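Local coordinates for protein type III effector HopU1 (Pseudomonas syringae pv. tomato, PDB 3U0J) that probably transfers ADP-ribose from NAD+ to arginine side chains of target proteins, as an ADP-ribosyltransferase effector delivered by type III secretion, at residues E253-L258 with H263-S268. Residues are numbered along the deposited sequence; the frame is centred on the assembly and turned at random.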
loop_
_atom_site.group_PDB
_atom_site.type_symbol
_atom_site.label_atom_id
_atom_site.label_comp_id
_atom_site.label_asym_id
_atom_site.label_seq_id
_atom_site.Cartn_x
_atom_site.Cartn_y
_atom_site.Cartn_z
ATOM N N GLU A 253 15.777 -10.082 -10.862
ATOM C CA GLU A 253 17.179 -10.154 -11.293
ATOM C C GLU A 253 17.933 -11.367 -10.717
ATOM O O GLU A 253 18.624 -12.063 -11.452
ATOM C CB GLU A 253 17.945 -8.858 -10.959
ATOM C CG GLU A 253 17.243 -7.533 -11.306
ATOM C CD GLU A 253 17.541 -7.030 -12.713
ATOM O OE1 GLU A 253 17.229 -5.849 -13.016
ATOM O OE2 GLU A 253 18.087 -7.815 -13.518
ATOM N N HIS A 254 17.807 -11.610 -9.412
ATOM C CA HIS A 254 18.534 -12.698 -8.748
ATOM C C HIS A 254 17.624 -13.417 -7.769
ATOM O O HIS A 254 16.638 -12.860 -7.323
ATOM C CB HIS A 254 19.765 -12.163 -8.003
ATOM C CG HIS A 254 20.585 -11.192 -8.802
ATOM N ND1 HIS A 254 21.459 -11.592 -9.795
ATOM C CD2 HIS A 254 20.658 -9.837 -8.761
ATOM C CE1 HIS A 254 22.032 -10.525 -10.332
ATOM N NE2 HIS A 254 21.564 -9.449 -9.724
ATOM N N ALA A 255 17.956 -14.651 -7.421
ATOM C CA ALA A 255 17.143 -15.430 -6.492
ATOM C C ALA A 255 18.007 -16.510 -5.863
ATOM O O ALA A 255 18.583 -17.328 -6.570
ATOM C CB ALA A 255 15.978 -16.062 -7.228
ATOM N N SER A 256 18.150 -16.451 -4.562
ATOM C CA SER A 256 19.064 -17.290 -3.866
ATOM C C SER A 256 18.650 -17.601 -2.450
ATOM O O SER A 256 17.803 -17.002 -1.907
ATOM C CB SER A 256 20.413 -16.608 -3.864
ATOM O OG SER A 256 20.307 -15.285 -3.445
ATOM N N ALA A 257 19.287 -18.572 -1.849
ATOM C CA ALA A 257 18.993 -18.932 -0.494
ATOM C C ALA A 257 19.761 -18.101 0.476
ATOM O O ALA A 257 20.682 -17.447 0.125
ATOM C CB ALA A 257 19.291 -20.328 -0.282
ATOM N N LEU A 258 19.308 -18.128 1.712
ATOM C CA LEU A 258 19.936 -17.491 2.834
ATOM C C LEU A 258 20.016 -18.537 3.909
ATOM O O LEU A 258 20.218 -19.660 3.646
ATOM C CB LEU A 258 19.086 -16.344 3.312
ATOM C CG LEU A 258 18.631 -15.295 2.323
ATOM C CD1 LEU A 258 17.634 -14.396 2.928
ATOM C CD2 LEU A 258 19.767 -14.501 1.872
ATOM N N HIS A 263 14.762 -17.269 1.746
ATOM C CA HIS A 263 15.121 -16.983 0.369
ATOM C C HIS A 263 15.093 -15.500 0.075
ATOM O O HIS A 263 14.344 -14.745 0.681
ATOM C CB HIS A 263 14.212 -17.751 -0.575
ATOM C CG HIS A 263 14.137 -19.208 -0.257
ATOM N ND1 HIS A 263 14.882 -20.153 -0.931
ATOM C CD2 HIS A 263 13.442 -19.876 0.696
ATOM C CE1 HIS A 263 14.630 -21.346 -0.419
ATOM N NE2 HIS A 263 13.762 -21.206 0.571
ATOM N N LEU A 264 15.932 -15.086 -0.856
ATOM C CA LEU A 264 16.029 -13.697 -1.189
ATOM C C LEU A 264 15.804 -13.556 -2.671
ATOM O O LEU A 264 16.522 -14.155 -3.466
ATOM C CB LEU A 264 17.419 -13.172 -0.830
ATOM C CG LEU A 264 17.793 -11.836 -1.481
ATOM C CD1 LEU A 264 16.987 -10.702 -0.892
ATOM C CD2 LEU A 264 19.249 -11.551 -1.307
ATOM N N PHE A 265 14.811 -12.764 -3.050
ATOM C CA PHE A 265 14.635 -12.410 -4.458
ATOM C C PHE A 265 14.937 -10.949 -4.669
ATOM O O PHE A 265 14.410 -10.084 -3.964
ATOM C CB PHE A 265 13.232 -12.745 -4.944
ATOM C CG PHE A 265 12.863 -14.142 -4.688
ATOM C CD1 PHE A 265 13.114 -15.111 -5.634
ATOM C CD2 PHE A 265 12.320 -14.508 -3.467
ATOM C CE1 PHE A 265 12.814 -16.430 -5.381
ATOM C CE2 PHE A 265 12.001 -15.816 -3.201
ATOM C CZ PHE A 265 12.250 -16.788 -4.162
ATOM N N VAL A 266 15.812 -10.676 -5.623
ATOM C CA VAL A 266 16.141 -9.303 -5.943
ATOM C C VAL A 266 15.246 -8.875 -7.071
ATOM O O VAL A 266 15.223 -9.505 -8.120
ATOM C CB VAL A 266 17.605 -9.133 -6.352
ATOM C CG1 VAL A 266 17.798 -7.768 -7.000
ATOM C CG2 VAL A 266 18.510 -9.309 -5.137
ATOM N N LEU A 267 14.489 -7.811 -6.825
ATOM C CA LEU A 267 13.515 -7.304 -7.779
ATOM C C LEU A 267 13.939 -5.978 -8.400
ATOM O O LEU A 267 14.638 -5.186 -7.781
ATOM C CB LEU A 267 12.170 -7.134 -7.092
ATOM C CG LEU A 267 11.198 -8.296 -7.254
ATOM C CD1 LEU A 267 11.868 -9.602 -6.941
ATOM C CD2 LEU A 267 9.978 -8.075 -6.375
ATOM N N SER A 268 13.498 -5.737 -9.625
ATOM C CA SER A 268 13.783 -4.482 -10.299
ATOM C C SER A 268 12.507 -3.922 -10.939
ATOM O O SER A 268 11.883 -4.582 -11.772
ATOM C CB SER A 268 14.852 -4.696 -11.354
ATOM O OG SER A 268 15.364 -3.466 -11.795
#
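S256 and L264 form the hydrogen-bonded pair near the turn of an antiparallel beta hairpin, built from strands 248-257 and 263-269 in the mixed sheet of the ADP-ribosyltransferase domain; segments 253-257 and 263-268 run at 173° to each other. Both backbone polar groups of each residue are satisfied here. S256 N donates to L264 O at 3.0 Å, in the carbonyl plane. L264 N returns a bond to S256 O at 2.9 Å, nearly straight at the hydrogen. Farther along, V266 N donates to H254 O at 2.9 Å, tilted out of the carbonyl plane. E253 N donates only a weak bond to V266 O, with 128° at the hydrogen; E253 and H254 both face V266, a classic beta bulge. On the other backbone edge of 263-268, H263 bonds N217 and A219, and F265 bonds A219 and Q221. On the face toward helix 176-188, H263 ND1 is hydrogen-bonded to Y183 OH, while A255 CB packs against F265 CD1. The opposite face carries H254 and V266 side by side: H254 CG, anti to its carbonyl carbon (chi1 -46°), sets the imidazole beside the valine, whose CB and CG1 lie at the ring edge, CD2 being 3.9 Å from V266 CG1.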